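Side-chain contacts in 2-hydroxychromene-2-carboxylate isomerase (Pseudomonas putida, PDB 2IMF), which catalyses the reversible, glutathione-dependent isomerisation of 2-hydroxychromene-2-carboxylate to trans-O-hydroxybenzylidenepyruvate in the breakdown of naphthalene: residues A[35-39]-A[40-44]; A[49-53]-A[54-58]; A[69-73]-A[74-78]; A[127-130]-A[131-135]. All blocks are in the same frame, centred on the assembly; numbering follows the deposited sequence.

Contact 1: A[35-39]-A[40-44]; sequences NAIDL and ARVKI. With TOM (4-(2-methoxyphenyl)-2-oxobut-3-enoic acid), chain F.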
loop_
_atom_site.group_PDB
_atom_site.type_symbol
_atom_site.label_atom_id
_atom_site.label_comp_id
_atom_site.label_asym_id
_atom_site.label_seq_id
_atom_site.Cartn_x
_atom_site.Cartn_y
_atom_site.Cartn_z
ATOM N N ASN A 35 7.969 -10.819 -16.044
ATOM C CA ASN A 35 7.330 -12.053 -15.742
ATOM C C ASN A 35 5.813 -11.829 -15.634
ATOM O O ASN A 35 5.341 -11.313 -14.629
ATOM C CB ASN A 35 7.841 -12.585 -14.381
ATOM C CG ASN A 35 9.375 -12.826 -14.359
ATOM O OD1 ASN A 35 9.864 -13.859 -14.826
ATOM N ND2 ASN A 35 10.104 -11.836 -13.907
ATOM N N ALA A 36 5.060 -12.328 -16.614
ATOM C CA ALA A 36 3.576 -12.265 -16.547
ATOM C C ALA A 36 3.081 -13.456 -15.765
ATOM O O ALA A 36 3.408 -14.610 -16.113
ATOM C CB ALA A 36 2.942 -12.253 -17.942
ATOM N N ILE A 37 2.323 -13.201 -14.683
ATOM C CA ILE A 37 1.883 -14.302 -13.818
ATOM C C ILE A 37 0.432 -14.159 -13.430
ATOM O O ILE A 37 -0.171 -13.101 -13.582
ATOM C CB ILE A 37 2.693 -14.413 -12.469
ATOM C CG1 ILE A 37 2.626 -13.061 -11.694
ATOM C CG2 ILE A 37 4.172 -14.659 -12.798
ATOM C CD1 ILE A 37 3.236 -13.171 -10.254
ATOM N N ASP A 38 -0.128 -15.237 -12.934
ATOM C CA ASP A 38 -1.547 -15.284 -12.588
ATOM C C ASP A 38 -1.788 -14.848 -11.154
ATOM O O ASP A 38 -1.612 -15.670 -10.203
ATOM C CB ASP A 38 -2.077 -16.703 -12.830
ATOM C CG ASP A 38 -3.581 -16.806 -12.700
ATOM O OD1 ASP A 38 -4.262 -15.956 -12.165
ATOM O OD2 ASP A 38 -4.139 -17.880 -13.069
ATOM N N LEU A 39 -2.256 -13.605 -10.971
ATOM C CA LEU A 39 -2.481 -13.135 -9.603
ATOM C C LEU A 39 -3.424 -14.055 -8.825
ATOM O O LEU A 39 -3.249 -14.283 -7.636
ATOM C CB LEU A 39 -3.078 -11.730 -9.625
ATOM C CG LEU A 39 -3.419 -11.148 -8.237
ATOM C CD1 LEU A 39 -2.189 -11.077 -7.345
ATOM C CD2 LEU A 39 -4.112 -9.822 -8.396
ATOM N N ALA A 40 -4.420 -14.576 -9.569
ATOM C CA ALA A 40 -5.439 -15.321 -8.827
ATOM C C ALA A 40 -4.809 -16.527 -8.251
ATOM O O ALA A 40 -5.076 -16.946 -7.107
ATOM C CB ALA A 40 -6.607 -15.765 -9.731
ATOM N N ARG A 41 -3.939 -17.165 -9.009
ATOM C CA ARG A 41 -3.268 -18.330 -8.506
ATOM C C ARG A 41 -2.299 -18.017 -7.364
ATOM O O ARG A 41 -2.175 -18.754 -6.379
ATOM C CB ARG A 41 -2.498 -19.017 -9.632
ATOM C CG ARG A 41 -3.047 -20.314 -10.083
ATOM C CD ARG A 41 -2.323 -20.624 -11.398
ATOM N NE ARG A 41 -3.222 -21.225 -12.372
ATOM C CZ ARG A 41 -3.013 -22.418 -12.913
ATOM N NH1 ARG A 41 -1.922 -23.094 -12.571
ATOM N NH2 ARG A 41 -3.880 -22.920 -13.796
ATOM N N VAL A 42 -1.526 -16.923 -7.467
ATOM C CA VAL A 42 -0.646 -16.615 -6.365
ATOM C C VAL A 42 -1.363 -16.299 -5.048
ATOM O O VAL A 42 -0.823 -16.589 -3.976
ATOM C CB VAL A 42 0.479 -15.523 -6.683
ATOM C CG1 VAL A 42 1.081 -15.694 -8.083
ATOM C CG2 VAL A 42 0.090 -14.134 -6.468
ATOM N N LYS A 43 -2.541 -15.659 -5.165
ATOM C CA LYS A 43 -3.308 -15.354 -3.963
ATOM C C LYS A 43 -3.802 -16.624 -3.322
ATOM O O LYS A 43 -3.689 -16.766 -2.087
ATOM C CB LYS A 43 -4.504 -14.510 -4.296
ATOM C CG LYS A 43 -4.113 -13.041 -4.569
ATOM C CD LYS A 43 -5.354 -12.282 -5.056
ATOM C CE LYS A 43 -6.327 -11.996 -3.963
ATOM N NZ LYS A 43 -7.576 -11.344 -4.616
ATOM N N ILE A 44 -4.337 -17.539 -4.140
ATOM C CA ILE A 44 -4.936 -18.740 -3.542
ATOM C C ILE A 44 -3.819 -19.552 -2.939
ATOM O O ILE A 44 -4.003 -20.223 -1.890
ATOM C CB ILE A 44 -5.636 -19.623 -4.615
ATOM C CG1 ILE A 44 -6.618 -18.822 -5.467
ATOM C CG2 ILE A 44 -6.394 -20.799 -3.963
ATOM C CD1 ILE A 44 -8.059 -18.839 -4.935
HETATM O O8 TOM F . -8.305 -6.380 -6.146
HETATM C C9 TOM F . -7.477 -7.073 -6.728
HETATM C C10 TOM F . -7.491 -8.513 -6.747
HETATM O O11 TOM F . -7.109 -9.064 -5.687
HETATM O O10 TOM F . -7.778 -9.117 -7.801
HETATM C C8 TOM F . -6.280 -6.505 -7.426
HETATM C C7 TOM F . -5.967 -5.232 -7.502
HETATM C C1 TOM F . -6.897 -4.146 -8.003
HETATM C C6 TOM F . -6.872 -2.976 -7.270
HETATM C C5 TOM F . -7.708 -1.925 -7.631
HETATM C C4 TOM F . -8.506 -2.061 -8.780
HETATM C C3 TOM F . -8.529 -3.218 -9.529
HETATM C C2 TOM F . -7.689 -4.270 -9.118
HETATM O O2 TOM F . -7.610 -5.440 -9.793
HETATM C C11 TOM F . -8.231 -5.381 -11.079
#
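The carboxylate of D38 and the guanidinium of R41 meet obliquely, their planes 38° apart. OD2 of D38 forms a long salt bridge to NE of R41 at 3.5 Å. With CG anti to the backbone N (chi1 -171°), the carboxylate swings back over the first turn of helix 39-46, and OD1 accepts a weak bond from A40 N at 2.9 Å and another from R41 N. D38 is thus the N-cap. Behind it V42 N bonds D38 O at 3.0 Å, and V42 lays CG1 against I37 CD1 and CG2 against L39 CD1. K43 runs obliquely past L39, bends at chi3 and reaches the bound keto acid TOM, where NZ donates to O11 at 2.6 Å; L39 CD2 lies 3.8 Å from TOM O10, and L39 also touches glutathione. An alanine in place of K43 would probably leave O11 without this charged donor and open a gap beside L39. D8 and T157 bond the backbone N atoms of L39 and D38. The turn joins strand 31-36, which pairs with strand 2-7, to helix 39-46, and I37 packs on helix 147-162.

Contact 2: A[49-53]-A[54-58]; sequences VGPSN and RDLKV. With TOM (4-(2-methoxyphenyl)-2-oxobut-3-enoic acid), chain F.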
loop_
_atom_site.group_PDB
_atom_site.type_symbol
_atom_site.label_atom_id
_atom_site.label_comp_id
_atom_site.label_asym_id
_atom_site.label_seq_id
_atom_site.Cartn_x
_atom_site.Cartn_y
_atom_site.Cartn_z
ATOM N N VAL A 49 -7.935 -15.748 0.295
ATOM C CA VAL A 49 -9.154 -16.184 -0.328
ATOM C C VAL A 49 -10.344 -15.329 0.010
ATOM O O VAL A 49 -11.459 -15.591 -0.509
ATOM C CB VAL A 49 -9.540 -17.626 0.116
ATOM C CG1 VAL A 49 -8.526 -18.624 -0.370
ATOM C CG2 VAL A 49 -9.680 -17.670 1.603
ATOM N N GLY A 50 -10.142 -14.296 0.844
ATOM C CA GLY A 50 -11.283 -13.405 1.178
ATOM C C GLY A 50 -11.741 -12.566 -0.008
ATOM O O GLY A 50 -11.136 -12.645 -1.086
ATOM N N PRO A 51 -12.818 -11.745 0.170
ATOM C CA PRO A 51 -13.203 -10.863 -0.923
ATOM C C PRO A 51 -12.007 -9.984 -1.279
ATOM O O PRO A 51 -11.255 -9.596 -0.358
ATOM C CB PRO A 51 -14.357 -10.015 -0.353
ATOM C CG PRO A 51 -14.276 -10.185 1.101
ATOM C CD PRO A 51 -13.687 -11.572 1.345
ATOM N N SER A 52 -11.813 -9.822 -2.587
ATOM C CA SER A 52 -10.777 -8.993 -3.214
ATOM C C SER A 52 -11.173 -7.545 -3.024
ATOM O O SER A 52 -12.369 -7.216 -2.937
ATOM C CB SER A 52 -10.776 -9.230 -4.731
ATOM O OG SER A 52 -10.348 -10.570 -5.037
ATOM N N ASN A 53 -10.187 -6.667 -3.057
ATOM C CA ASN A 53 -10.507 -5.259 -3.027
ATOM C C ASN A 53 -11.393 -4.823 -4.178
ATOM O O ASN A 53 -12.148 -3.823 -4.041
ATOM C CB ASN A 53 -9.246 -4.419 -2.982
ATOM C CG ASN A 53 -8.452 -4.631 -1.689
ATOM O OD1 ASN A 53 -8.956 -5.130 -0.653
ATOM N ND2 ASN A 53 -7.186 -4.264 -1.749
ATOM N N ARG A 54 -11.336 -5.528 -5.313
ATOM C CA ARG A 54 -12.291 -5.311 -6.434
ATOM C C ARG A 54 -13.742 -5.418 -6.008
ATOM O O ARG A 54 -14.610 -4.783 -6.594
ATOM C CB ARG A 54 -12.114 -6.312 -7.576
ATOM C CG ARG A 54 -10.772 -6.879 -7.765
ATOM C CD ARG A 54 -10.881 -7.827 -8.919
ATOM N NE ARG A 54 -9.812 -8.787 -8.831
ATOM C CZ ARG A 54 -9.585 -9.743 -9.713
ATOM N NH1 ARG A 54 -10.359 -9.868 -10.781
ATOM N NH2 ARG A 54 -8.571 -10.565 -9.521
ATOM N N ASP A 55 -13.995 -6.230 -5.012
ATOM C CA ASP A 55 -15.387 -6.540 -4.644
ATOM C C ASP A 55 -15.851 -5.810 -3.383
ATOM O O ASP A 55 -16.937 -6.080 -2.880
ATOM C CB ASP A 55 -15.514 -8.061 -4.569
ATOM C CG ASP A 55 -15.293 -8.711 -5.949
ATOM O OD1 ASP A 55 -15.882 -8.235 -6.960
ATOM O OD2 ASP A 55 -14.488 -9.643 -6.056
ATOM N N LEU A 56 -15.053 -4.841 -2.900
ATOM C CA LEU A 56 -15.398 -4.061 -1.693
ATOM C C LEU A 56 -15.590 -2.612 -2.093
ATOM O O LEU A 56 -14.620 -1.889 -2.217
ATOM C CB LEU A 56 -14.277 -4.153 -0.650
ATOM C CG LEU A 56 -13.942 -5.582 -0.182
ATOM C CD1 LEU A 56 -12.708 -5.609 0.725
ATOM C CD2 LEU A 56 -15.146 -6.064 0.558
ATOM N N LYS A 57 -16.832 -2.193 -2.333
ATOM C CA LYS A 57 -17.090 -0.959 -3.031
ATOM C C LYS A 57 -16.460 0.235 -2.357
ATOM O O LYS A 57 -15.876 1.081 -3.015
ATOM C CB LYS A 57 -18.616 -0.732 -3.107
ATOM C CG LYS A 57 -18.911 0.261 -4.211
ATOM C CD LYS A 57 -20.156 1.089 -3.975
ATOM C CE LYS A 57 -20.074 2.355 -4.831
ATOM N NZ LYS A 57 -20.534 3.547 -4.059
ATOM N N VAL A 58 -16.619 0.356 -1.033
ATOM C CA VAL A 58 -16.062 1.522 -0.368
ATOM C C VAL A 58 -14.543 1.605 -0.527
ATOM O O VAL A 58 -14.005 2.682 -0.782
ATOM C CB VAL A 58 -16.404 1.561 1.103
ATOM C CG1 VAL A 58 -15.614 2.619 1.904
ATOM C CG2 VAL A 58 -17.871 1.891 1.236
HETATM O O8 TOM F . -8.305 -6.380 -6.146
HETATM C C9 TOM F . -7.477 -7.073 -6.728
HETATM C C10 TOM F . -7.491 -8.513 -6.747
HETATM O O11 TOM F . -7.109 -9.064 -5.687
HETATM O O10 TOM F . -7.778 -9.117 -7.801
HETATM C C8 TOM F . -6.280 -6.505 -7.426
HETATM C C7 TOM F . -5.967 -5.232 -7.502
HETATM C C1 TOM F . -6.897 -4.146 -8.003
HETATM C C6 TOM F . -6.872 -2.976 -7.270
HETATM C C5 TOM F . -7.708 -1.925 -7.631
HETATM C C4 TOM F . -8.506 -2.061 -8.780
HETATM C C3 TOM F . -8.529 -3.218 -9.529
HETATM C C2 TOM F . -7.689 -4.270 -9.118
HETATM O O2 TOM F . -7.610 -5.440 -9.793
HETATM C C11 TOM F . -8.231 -5.381 -11.079
#
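S52 and D55 are joined across a 3-10 turn by D55 N to S52 O at 2.8 Å, the donor standing 53° out of the carbonyl plane. L56 N follows with a longer bond to N53 O at 3.3 Å. The tight part of the contact faces the bound keto acid TOM. R54 N donates to its keto oxygen O8 at 3.3 Å. The R54 chain, extended from CG to NE, carries the guanidinium along the ligand, so that TOM C10 lies in its plane at the edge and the methoxy carbon C11 over one face. NE and NH2 both point at O10, but these approaches are too short to be trusted in detail, and R54 has a second conformer. S52 OG adds a looser contact, 3.6 Å from TOM O11. Away from the ligand, P51 CB meets L56 CD2 at 4.1 Å, an apolar pair covered by G47 of the second subunit. The solvent side is that of D55, which is exposed. N53 turns its OD1 to K59. R54 near O10, its backbone N-H at O8 and K43 at O11 are consistent with a site that recognises the keto-carboxylate end of the ligand, though the exact R54 geometry stays doubtful.

Contact 3: A[69-73]-A[74-78]; sequences RWAQL and YGIPL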
loop_
_atom_site.group_PDB
_atom_site.type_symbol
_atom_site.label_atom_id
_atom_site.label_comp_id
_atom_site.label_asym_id
_atom_site.label_seq_id
_atom_site.Cartn_x
_atom_site.Cartn_y
_atom_site.Cartn_z
ATOM N N ARG A 69 -4.616 9.642 -8.715
ATOM C CA ARG A 69 -3.558 10.495 -8.182
ATOM C C ARG A 69 -2.231 10.076 -8.745
ATOM O O ARG A 69 -1.409 10.883 -9.166
ATOM C CB ARG A 69 -3.536 10.459 -6.637
ATOM C CG ARG A 69 -4.667 11.220 -6.019
ATOM C CD ARG A 69 -4.850 10.718 -4.555
ATOM N NE ARG A 69 -5.853 11.601 -3.959
ATOM C CZ ARG A 69 -6.549 11.275 -2.872
ATOM N NH1 ARG A 69 -6.265 10.164 -2.197
ATOM N NH2 ARG A 69 -7.449 12.099 -2.349
ATOM N N TRP A 70 -1.929 8.786 -8.805
ATOM C CA TRP A 70 -0.676 8.373 -9.366
ATOM C C TRP A 70 -0.578 8.586 -10.876
ATOM O O TRP A 70 0.502 8.906 -11.364
ATOM C CB TRP A 70 -0.461 6.859 -9.091
ATOM C CG TRP A 70 -0.059 6.568 -7.655
ATOM C CD1 TRP A 70 -0.901 6.168 -6.647
ATOM C CD2 TRP A 70 1.220 6.686 -7.083
ATOM N NE1 TRP A 70 -0.190 5.993 -5.489
ATOM C CE2 TRP A 70 1.127 6.330 -5.717
ATOM C CE3 TRP A 70 2.463 7.087 -7.591
ATOM C CZ2 TRP A 70 2.266 6.335 -4.864
ATOM C CZ3 TRP A 70 3.567 7.061 -6.764
ATOM C CH2 TRP A 70 3.452 6.719 -5.415
ATOM N N ALA A 71 -1.693 8.381 -11.562
ATOM C CA ALA A 71 -1.663 8.575 -13.030
ATOM C C ALA A 71 -1.333 10.051 -13.282
ATOM O O ALA A 71 -0.587 10.357 -14.221
ATOM C CB ALA A 71 -2.987 8.236 -13.581
ATOM N N GLN A 72 -1.902 10.937 -12.483
ATOM C CA GLN A 72 -1.602 12.397 -12.646
ATOM C C GLN A 72 -0.154 12.690 -12.340
ATOM O O GLN A 72 0.488 13.431 -13.089
ATOM C CB GLN A 72 -2.453 13.228 -11.706
ATOM C CG GLN A 72 -3.913 13.230 -12.016
ATOM C CD GLN A 72 -4.294 14.131 -13.185
ATOM O OE1 GLN A 72 -4.882 13.676 -14.177
ATOM N NE2 GLN A 72 -3.969 15.415 -13.072
ATOM N N LEU A 73 0.422 12.074 -11.290
ATOM C CA LEU A 73 1.834 12.256 -10.996
ATOM C C LEU A 73 2.674 11.807 -12.127
ATOM O O LEU A 73 3.722 12.391 -12.425
ATOM C CB LEU A 73 2.252 11.547 -9.710
ATOM C CG LEU A 73 1.697 12.120 -8.396
ATOM C CD1 LEU A 73 2.092 11.181 -7.245
ATOM C CD2 LEU A 73 2.196 13.562 -8.120
ATOM N N TYR A 74 2.290 10.693 -12.757
ATOM C CA TYR A 74 3.097 10.117 -13.834
ATOM C C TYR A 74 2.823 10.742 -15.216
ATOM O O TYR A 74 3.585 10.469 -16.152
ATOM C CB TYR A 74 2.834 8.599 -13.903
ATOM C CG TYR A 74 3.438 7.763 -12.774
ATOM C CD1 TYR A 74 4.078 8.335 -11.658
ATOM C CD2 TYR A 74 3.361 6.364 -12.844
ATOM C CE1 TYR A 74 4.622 7.537 -10.673
ATOM C CE2 TYR A 74 3.893 5.571 -11.865
ATOM C CZ TYR A 74 4.552 6.161 -10.766
ATOM O OH TYR A 74 5.067 5.378 -9.762
ATOM N N GLY A 75 1.776 11.532 -15.334
ATOM C CA GLY A 75 1.396 12.154 -16.611
ATOM C C GLY A 75 0.778 11.220 -17.615
ATOM O O GLY A 75 0.945 11.441 -18.830
ATOM N N ILE A 76 0.019 10.220 -17.161
ATOM C CA ILE A 76 -0.525 9.241 -18.067
ATOM C C ILE A 76 -2.013 9.069 -17.771
ATOM O O ILE A 76 -2.455 9.322 -16.659
ATOM C CB ILE A 76 0.220 7.873 -17.930
ATOM C CG1 ILE A 76 0.028 7.230 -16.531
ATOM C CG2 ILE A 76 1.675 8.032 -18.228
ATOM C CD1 ILE A 76 0.797 5.915 -16.355
ATOM N N PRO A 77 -2.832 8.594 -18.746
ATOM C CA PRO A 77 -4.236 8.293 -18.499
ATOM C C PRO A 77 -4.315 6.993 -17.715
ATOM O O PRO A 77 -3.427 6.138 -17.803
ATOM C CB PRO A 77 -4.792 8.052 -19.933
ATOM C CG PRO A 77 -3.664 7.675 -20.723
ATOM C CD PRO A 77 -2.480 8.427 -20.178
ATOM N N LEU A 78 -5.437 6.809 -17.073
ATOM C CA LEU A 78 -5.702 5.491 -16.494
ATOM C C LEU A 78 -7.183 5.367 -16.585
ATOM O O LEU A 78 -7.994 6.132 -15.966
ATOM C CB LEU A 78 -5.210 5.429 -15.023
ATOM C CG LEU A 78 -5.243 4.021 -14.384
ATOM C CD1 LEU A 78 -4.139 4.019 -13.288
ATOM C CD2 LEU A 78 -6.610 3.591 -13.834
HETATM O O HOH W 1 -3.848 11.418 -15.622
#
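The carbonyl oxygen of A71 is gripped twice at the end of helix 57-74: I76 N donates almost straight to it (3.0 Å, 170°), while G75 N adds a weak bond at 2.9 Å. G75 N also reaches Q72 O, from well above the carbonyl plane. With the positive phi of G75 this is a Schellman motif, and it turns the chain back so that A71 CB meets L78 CB at 3.9 Å. A water donates to both Q72 OE1 and I76 O in the conformer given for Q72. One residue earlier, Y74 N bonds W70 O, and the two aromatic side chains run side by side, pointing the same way. Their rings meet obliquely, planes 72° apart, W70 CE3 lying 3.8 Å from Y74 CE1. CG of Y74 sits beside its own N (chi1 -73°), which brings the ring past W70 O and sends the hydroxyl to N181 and R20. A phenylalanine in place of Y74 would probably leave N181 and R20 without their shared hydroxyl partner. I76 and L78 lie on Y15 of helix 12-28, W70 packs on L16 of the same helix, and F185 of the second subunit meets the W70 ring.

Contact 4: A[127-130]-A[131-135]; sequences ALVS and EKLGW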
loop_
_atom_site.group_PDB
_atom_site.type_symbol
_atom_site.label_atom_id
_atom_site.label_comp_id
_atom_site.label_asym_id
_atom_site.label_seq_id
_atom_site.Cartn_x
_atom_site.Cartn_y
_atom_site.Cartn_z
ATOM N N ALA A 127 -5.049 -9.402 -32.469
ATOM C CA ALA A 127 -4.719 -8.881 -33.798
ATOM C C ALA A 127 -4.237 -7.438 -33.743
ATOM O O ALA A 127 -3.346 -7.010 -34.484
ATOM C CB ALA A 127 -5.911 -9.011 -34.753
ATOM N N LEU A 128 -4.885 -6.621 -32.902
ATOM C CA LEU A 128 -4.489 -5.228 -32.785
ATOM C C LEU A 128 -3.077 -5.162 -32.295
ATOM O O LEU A 128 -2.232 -4.342 -32.784
ATOM C CB LEU A 128 -5.420 -4.477 -31.833
ATOM C CG LEU A 128 -6.860 -4.233 -32.352
ATOM C CD1 LEU A 128 -7.808 -3.912 -31.239
ATOM C CD2 LEU A 128 -6.841 -3.086 -33.320
ATOM N N VAL A 129 -2.766 -5.961 -31.269
ATOM C CA VAL A 129 -1.377 -5.952 -30.694
ATOM C C VAL A 129 -0.369 -6.483 -31.718
ATOM O O VAL A 129 0.731 -5.837 -31.889
ATOM C CB VAL A 129 -1.350 -6.720 -29.359
ATOM C CG1 VAL A 129 0.087 -7.025 -28.889
ATOM C CG2 VAL A 129 -2.121 -5.942 -28.346
ATOM N N SER A 130 -0.746 -7.544 -32.435
ATOM C CA SER A 130 0.140 -8.063 -33.503
ATOM C C SER A 130 0.475 -6.999 -34.508
ATOM O O SER A 130 1.652 -6.860 -34.935
ATOM C CB SER A 130 -0.512 -9.253 -34.201
ATOM O OG SER A 130 -0.629 -10.357 -33.317
ATOM N N GLU A 131 -0.497 -6.217 -34.944
ATOM C CA GLU A 131 -0.302 -5.206 -35.960
ATOM C C GLU A 131 0.702 -4.213 -35.430
ATOM O O GLU A 131 1.618 -3.831 -36.155
ATOM C CB GLU A 131 -1.633 -4.467 -36.207
ATOM C CG GLU A 131 -1.467 -2.949 -36.590
ATOM C CD GLU A 131 -1.525 -2.643 -38.059
ATOM O OE1 GLU A 131 -2.498 -3.075 -38.733
ATOM O OE2 GLU A 131 -0.624 -1.911 -38.528
ATOM N N LYS A 132 0.564 -3.797 -34.182
ATOM C CA LYS A 132 1.491 -2.849 -33.574
ATOM C C LYS A 132 2.928 -3.342 -33.485
ATOM O O LYS A 132 3.885 -2.538 -33.654
ATOM C CB LYS A 132 0.961 -2.487 -32.160
ATOM C CG LYS A 132 1.773 -1.540 -31.386
ATOM C CD LYS A 132 1.806 -0.139 -32.014
ATOM C CE LYS A 132 2.813 0.729 -31.253
ATOM N NZ LYS A 132 4.215 0.216 -31.509
ATOM N N LEU A 133 3.088 -4.611 -33.167
ATOM C CA LEU A 133 4.398 -5.181 -32.920
ATOM C C LEU A 133 5.046 -5.749 -34.168
ATOM O O LEU A 133 6.192 -6.208 -34.099
ATOM C CB LEU A 133 4.309 -6.290 -31.863
ATOM C CG LEU A 133 3.869 -5.753 -30.497
ATOM C CD1 LEU A 133 3.865 -6.868 -29.588
ATOM C CD2 LEU A 133 4.918 -4.641 -30.010
ATOM N N GLY A 134 4.324 -5.826 -35.275
ATOM C CA GLY A 134 4.892 -6.480 -36.455
ATOM C C GLY A 134 4.901 -7.981 -36.392
ATOM O O GLY A 134 5.779 -8.613 -37.038
ATOM N N TRP A 135 3.945 -8.597 -35.679
ATOM C CA TRP A 135 3.831 -10.003 -35.547
ATOM C C TRP A 135 2.822 -10.578 -36.499
ATOM O O TRP A 135 2.024 -9.842 -37.086
ATOM C CB TRP A 135 3.368 -10.342 -34.136
ATOM C CG TRP A 135 4.380 -10.100 -33.072
ATOM C CD1 TRP A 135 5.726 -9.796 -33.217
ATOM C CD2 TRP A 135 4.156 -10.243 -31.660
ATOM N NE1 TRP A 135 6.303 -9.706 -31.963
ATOM C CE2 TRP A 135 5.363 -10.005 -31.004
ATOM C CE3 TRP A 135 3.037 -10.569 -30.897
ATOM C CZ2 TRP A 135 5.501 -10.035 -29.587
ATOM C CZ3 TRP A 135 3.160 -10.599 -29.495
ATOM C CH2 TRP A 135 4.389 -10.369 -28.864
#
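Helix 125-133 ends where S130 and W135 come together, the carbonyl oxygen of S130 serving as the common acceptor. W135 N donates to S130 O at 3.0 Å, tilted 24° from the carbonyl plane, and the N atoms of G134 and L133 add weak bonds. L133 N has its stronger bond to V129 O, at 2.9 Å. The W135 N to S130 O bond, a weak one from G134 N to E131 O at 3.5 Å and the positive phi of G134 (77°) make a Schellman motif; a side chain at G134 would be jammed against the carbonyl oxygen of L133, which calls for glycine. Beyond the turn W135 folds back on the helix. L133 CD1 lies 3.5 Å above one face of its indole, offset toward the rim, while S130 OG comes to the ring edge near its plane. That hydroxyl, set beside its own N (chi1 -67°), bonds P126 O one turn back. V129 and L133 point the same way, their CG1 and CD1 3.8 Å apart, and both rest on Y105 of helix 99-115. The W135 ring also meets Y95, Y105 and F140, the last on helix 137-145, and its NE1 donates to a sulfonate oxygen of a buffer molecule probably left from crystallisation.

Contacts 1 and 2 share the bound keto acid: K43 and L39 of contact 1 and S52, N53 and R54 of contact 2 all line its pocket. Their centres lie 17 Å apart, yet K43 NZ and S52 OG come within 2.9 Å. Contact 2 leads into helix 57-74 and contact 3 ends it, the two about 24 Å apart between centres; both also touch the second subunit. Contact 3 lies across the chain's centre from contact 1 but adjoins the glutathione site through Y74 and N181. Contact 4 is away from these sites, its nearest atoms about 11 Å from contact 1 and 20 Å from contact 2. Contacts 3 and 4 repeat one helix ending, a Schellman motif with glycine.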